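Local structure of 2,5-dihydroxypyridine 5,6-dioxygenase (Pseudomonas putida KT2440, 7CUP) at residues Q10-V15 with E127-M132; K139-A144 with L270-Q275. The protein catalyses the iron-dependent, dioxygen-consuming ring cleavage of 2,5-dihydroxypyridine between carbons 5 and 6 to give N-formylmaleamate in aerobic nicotinate degradation. All blocks are in the same frame, centred on the assembly; numbering follows the deposited sequence.

Contact 1 and contact 2 are both largely buried and lie away from the iron site, with their centres about 16 Å apart, but they are held by different means. Contact 1 sets helix 5-18 beside helix 126-131 through methionine, phenylalanine, leucine and alanine, without a hydrogen bond. Contact 2 sets the next helix, 136-151, against the loop that follows strand 263-269, and there an arginine holds a backbone carbonyl while a small apolar patch packs beside it. Although they share no element, they touch: Met132 of contact 1 packs on Gln271 and Ala274 of contact 2, and Arg131 NH1 probably donates a hydrogen bond to Arg273 O.

Contact 1 of 2, residues Q10-V15 with E127-M132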
# COMPACT_ATOMS: atom_id res chain seq x y z
N GLN A 10 -1.73 -21.03 10.64
CA GLN A 10 -1.93 -22.37 11.30
C GLN A 10 -2.11 -23.46 10.25
O GLN A 10 -1.58 -24.58 10.46
CB GLN A 10 -3.13 -22.44 12.23
CG GLN A 10 -2.81 -21.97 13.62
CD GLN A 10 -4.07 -21.76 14.41
OE1 GLN A 10 -5.03 -22.53 14.27
NE2 GLN A 10 -4.09 -20.71 15.22
N MET A 11 -2.84 -23.16 9.18
CA MET A 11 -3.04 -24.14 8.08
C MET A 11 -1.66 -24.46 7.50
O MET A 11 -1.39 -25.66 7.25
CB MET A 11 -3.97 -23.62 6.98
CG MET A 11 -5.46 -23.64 7.40
SD MET A 11 -6.46 -22.43 6.51
CE MET A 11 -6.15 -22.92 4.83
N PHE A 12 -0.83 -23.45 7.24
CA PHE A 12 0.50 -23.68 6.61
C PHE A 12 1.40 -24.45 7.59
O PHE A 12 2.18 -25.32 7.15
CB PHE A 12 1.16 -22.40 6.10
CG PHE A 12 0.89 -22.13 4.64
CD1 PHE A 12 -0.27 -21.47 4.24
CD2 PHE A 12 1.77 -22.57 3.67
CE1 PHE A 12 -0.51 -21.24 2.89
CE2 PHE A 12 1.52 -22.34 2.32
CZ PHE A 12 0.39 -21.66 1.94
N GLU A 13 1.29 -24.20 8.90
CA GLU A 13 2.03 -25.03 9.88
C GLU A 13 1.61 -26.50 9.73
O GLU A 13 2.51 -27.36 9.70
CB GLU A 13 1.81 -24.59 11.32
CG GLU A 13 2.40 -23.24 11.58
CD GLU A 13 2.07 -22.68 12.94
OE1 GLU A 13 2.52 -23.30 13.93
OE2 GLU A 13 1.39 -21.61 13.00
N HIS A 14 0.30 -26.78 9.65
CA HIS A 14 -0.23 -28.16 9.51
C HIS A 14 0.34 -28.83 8.25
O HIS A 14 0.94 -29.93 8.36
CB HIS A 14 -1.76 -28.15 9.52
CG HIS A 14 -2.36 -29.46 9.12
ND1 HIS A 14 -2.52 -30.49 10.01
CD2 HIS A 14 -2.86 -29.89 7.95
CE1 HIS A 14 -3.08 -31.52 9.40
NE2 HIS A 14 -3.30 -31.17 8.13
N VAL A 15 0.26 -28.17 7.10
CA VAL A 15 0.66 -28.76 5.80
C VAL A 15 2.20 -28.86 5.73
O VAL A 15 2.67 -29.85 5.19
CB VAL A 15 0.03 -27.98 4.62
CG1 VAL A 15 0.48 -28.52 3.27
CG2 VAL A 15 -1.50 -28.01 4.74
N GLU A 127 -9.70 -19.87 1.34
CA GLU A 127 -10.95 -20.56 1.72
C GLU A 127 -10.97 -21.97 1.09
O GLU A 127 -11.53 -22.91 1.70
CB GLU A 127 -12.18 -19.73 1.33
CG GLU A 127 -12.29 -18.40 2.08
CD GLU A 127 -11.20 -17.36 1.84
OE1 GLU A 127 -10.62 -17.36 0.71
OE2 GLU A 127 -10.90 -16.56 2.79
N VAL A 128 -10.46 -22.11 -0.12
CA VAL A 128 -10.40 -23.41 -0.85
C VAL A 128 -9.34 -24.25 -0.15
O VAL A 128 -9.58 -25.47 0.05
CB VAL A 128 -10.08 -23.18 -2.33
CG1 VAL A 128 -9.79 -24.48 -3.09
CG2 VAL A 128 -11.19 -22.39 -3.00
N LEU A 129 -8.21 -23.62 0.21
CA LEU A 129 -7.13 -24.31 0.94
C LEU A 129 -7.69 -24.88 2.26
O LEU A 129 -7.25 -25.98 2.64
CB LEU A 129 -5.96 -23.36 1.20
CG LEU A 129 -5.14 -22.88 0.00
CD1 LEU A 129 -3.97 -22.08 0.50
CD2 LEU A 129 -4.66 -24.03 -0.86
N ALA A 130 -8.60 -24.17 2.95
CA ALA A 130 -9.17 -24.61 4.25
C ALA A 130 -10.14 -25.76 4.02
O ALA A 130 -10.09 -26.74 4.79
CB ALA A 130 -9.84 -23.48 4.99
N ARG A 131 -10.96 -25.67 2.98
CA ARG A 131 -12.03 -26.67 2.74
C ARG A 131 -11.40 -28.02 2.35
O ARG A 131 -12.00 -29.03 2.68
CB ARG A 131 -12.99 -26.17 1.65
CG ARG A 131 -14.14 -27.12 1.34
CD ARG A 131 -15.25 -26.45 0.55
NE ARG A 131 -14.83 -25.65 -0.61
CZ ARG A 131 -14.55 -26.13 -1.81
NH1 ARG A 131 -14.55 -27.44 -2.02
NH2 ARG A 131 -14.22 -25.30 -2.78
N MET A 132 -10.27 -28.04 1.61
CA MET A 132 -9.56 -29.29 1.26
C MET A 132 -8.19 -29.34 1.97
O MET A 132 -7.23 -29.78 1.37
CB MET A 132 -9.44 -29.44 -0.26
CG MET A 132 -10.79 -29.61 -0.88
SD MET A 132 -10.78 -29.63 -2.65
CE MET A 132 -10.81 -27.87 -3.03
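Met11 of helix 5-18 reaches across to Leu129 and Ala130 of helix 126-131, and its terminal methyl does most of the touching. The short segments run at 47° to each other with their axes 11.1 Å apart, wider than close helix packing, and the long Met11 side chain spans most of the gap.

Van der Waals contact is the whole of the exchange between the segments. With CG of Met11 anti to its own carbonyl carbon (chi1 -75°) and the chain bent only at its last torsion (chi3 57°), CE is laid against the peptide link between Leu129 and Ala130. Met11 CE lies 3.3 Å from Ala130 N, and it is equally distant, at 3.7 Å, from Leu129 CB and from Ala130 CB. The sulfur also takes part, Met11 SD lying 3.9 Å from Ala130 CB. An alanine in place of Met11 would remove both sulfur and methyl, and would probably leave Leu129 CB and Ala130 CB without their partner and a gap between the helices.

A second, looser apolar contact involves the aromatic ring. Phe12 CE1 approaches Leu129 CD1 obliquely at 4.3 Å, and the same ring also meets Trp190 and touches Thr39 and Ala46 of helix 37-49.

Polar links lie around this apolar seam. His14 NE2 is hydrogen-bonded to Pro134 O, just beyond helix 126-131, and Trp190 NE1 donates to Leu129 O. At the edge, Ala130 also packs on Asn63 of a second subunit.

Helix 5-18 is thus joined to a short helix that closely follows strand 118-121 of the parallel sheet. With no hydrogen bond between the segments themselves, their direct fit is one of apolar shape and probably owes most to the bent Met11 side chain.

Contact 2 of 2, residues K139-A144 with L270-Q275; sequences KRRVLA and LQPRAQ
Arg141 points both terminal N-H groups at one oxygen, the carbonyl O of Leu270. NH1 and NH2 of Arg141 each lie 2.9 Å from Leu270 O, which sits in the guanidinium plane. NH1 arrives in the carbonyl plane on a lone pair, NH2 almost in line with the C=O bond, and the N-H angles of 146° and 148° are bent, as expected when two N-H groups converge on one oxygen. The bend at chi3 (-58°) brings the guanidinium up to the loop; Asp138 adds a salt bridge to NH2 and Ser347 O accepts from NH1, which together probably fix the rotation of the group. Beside this grip the packing is apolar: Leu270 CD1 rests 3.9 Å from Val142 CA and 4.2 Å from Val142 CG2.

Past Leu270, the loop after strand 263-269 folds into a type I beta turn from Gln271 to Ala274. Gln271 OE1 folds back to accept from Arg273 N at 3.1 Å.

The turn's side of the contact is thinner. Of the turn, Pro272 reaches the guanidinium through CD, 3.6 Å from Arg141 NH2 and oblique to the group. Partly exposed Arg273 joins the helix nearer its start, pairing its NH2 with Asp138, the aspartate that Arg141 also uses.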
# COMPACT_ATOMS: atom_id res chain seq x y z
N LYS A 139 -3.96 -39.30 1.82
CA LYS A 139 -2.75 -39.95 1.24
C LYS A 139 -2.96 -41.47 1.22
O LYS A 139 -2.68 -42.10 0.17
CB LYS A 139 -1.51 -39.63 2.06
CG LYS A 139 -0.23 -40.14 1.43
CD LYS A 139 0.91 -40.23 2.40
CE LYS A 139 2.15 -40.78 1.74
NZ LYS A 139 3.32 -40.55 2.63
N ARG A 140 -3.43 -42.02 2.34
CA ARG A 140 -3.68 -43.47 2.47
C ARG A 140 -4.60 -43.92 1.33
O ARG A 140 -4.23 -44.88 0.59
CB ARG A 140 -4.24 -43.81 3.86
CG ARG A 140 -4.41 -45.30 4.11
CD ARG A 140 -5.19 -45.66 5.36
NE ARG A 140 -6.51 -45.05 5.45
CZ ARG A 140 -7.59 -45.41 4.75
NH1 ARG A 140 -7.53 -46.38 3.85
NH2 ARG A 140 -8.73 -44.77 4.92
N ARG A 141 -5.74 -43.25 1.15
CA ARG A 141 -6.78 -43.65 0.16
C ARG A 141 -6.19 -43.56 -1.25
O ARG A 141 -6.42 -44.48 -2.07
CB ARG A 141 -8.05 -42.81 0.34
CG ARG A 141 -8.76 -43.06 1.66
CD ARG A 141 -10.13 -42.40 1.81
NE ARG A 141 -10.02 -40.95 1.65
CZ ARG A 141 -10.23 -40.30 0.50
NH1 ARG A 141 -10.61 -40.95 -0.59
NH2 ARG A 141 -10.04 -38.99 0.42
N VAL A 142 -5.42 -42.52 -1.54
CA VAL A 142 -4.85 -42.28 -2.90
C VAL A 142 -3.78 -43.34 -3.23
O VAL A 142 -3.70 -43.75 -4.42
CB VAL A 142 -4.29 -40.85 -3.01
CG1 VAL A 142 -3.45 -40.65 -4.26
CG2 VAL A 142 -5.42 -39.83 -2.92
N LEU A 143 -2.93 -43.68 -2.26
CA LEU A 143 -1.88 -44.72 -2.44
C LEU A 143 -2.54 -46.10 -2.63
O LEU A 143 -2.01 -46.87 -3.46
CB LEU A 143 -0.98 -44.75 -1.21
CG LEU A 143 -0.07 -43.55 -1.00
CD1 LEU A 143 1.04 -43.95 -0.04
CD2 LEU A 143 0.49 -43.02 -2.31
N ALA A 144 -3.63 -46.40 -1.91
CA ALA A 144 -4.44 -47.63 -2.10
C ALA A 144 -4.95 -47.69 -3.56
O ALA A 144 -4.85 -48.76 -4.21
CB ALA A 144 -5.56 -47.69 -1.11
N LEU A 270 -10.54 -38.66 -5.98
CA LEU A 270 -10.69 -39.33 -4.66
C LEU A 270 -10.88 -38.28 -3.57
O LEU A 270 -10.67 -38.62 -2.39
CB LEU A 270 -9.45 -40.20 -4.42
CG LEU A 270 -9.41 -41.50 -5.24
CD1 LEU A 270 -8.07 -42.20 -5.09
CD2 LEU A 270 -10.54 -42.44 -4.85
N GLN A 271 -11.33 -37.07 -3.92
CA GLN A 271 -11.48 -35.95 -2.95
C GLN A 271 -12.95 -35.64 -2.68
O GLN A 271 -13.59 -34.84 -3.37
CB GLN A 271 -10.70 -34.72 -3.46
CG GLN A 271 -10.63 -33.58 -2.45
CD GLN A 271 -10.28 -34.03 -1.06
OE1 GLN A 271 -11.15 -34.32 -0.24
NE2 GLN A 271 -8.99 -34.02 -0.77
N PRO A 272 -13.55 -36.21 -1.62
CA PRO A 272 -14.95 -35.95 -1.32
C PRO A 272 -15.22 -34.54 -0.79
O PRO A 272 -16.35 -34.10 -0.82
CB PRO A 272 -15.27 -37.02 -0.27
CG PRO A 272 -13.96 -37.21 0.45
CD PRO A 272 -12.91 -37.10 -0.64
N ARG A 273 -14.19 -33.83 -0.33
CA ARG A 273 -14.34 -32.42 0.12
C ARG A 273 -14.32 -31.46 -1.09
O ARG A 273 -14.70 -30.28 -0.91
CB ARG A 273 -13.28 -32.11 1.18
CG ARG A 273 -13.52 -32.88 2.48
CD ARG A 273 -12.50 -32.54 3.57
NE ARG A 273 -11.18 -33.07 3.23
CZ ARG A 273 -10.01 -32.58 3.63
NH1 ARG A 273 -9.95 -31.51 4.41
NH2 ARG A 273 -8.89 -33.16 3.24
N ALA A 274 -13.90 -31.95 -2.25
CA ALA A 274 -14.00 -31.24 -3.54
C ALA A 274 -15.42 -31.49 -4.03
O ALA A 274 -15.94 -32.56 -3.75
CB ALA A 274 -12.99 -31.74 -4.55
N GLN A 275 -16.00 -30.56 -4.78
CA GLN A 275 -17.41 -30.65 -5.21
C GLN A 275 -17.54 -30.17 -6.65
O GLN A 275 -17.05 -29.06 -7.01
CB GLN A 275 -18.30 -29.85 -4.28
CG GLN A 275 -18.33 -30.38 -2.86
CD GLN A 275 -19.12 -31.66 -2.78
OE1 GLN A 275 -20.15 -31.80 -3.43
NE2 GLN A 275 -18.66 -32.59 -1.98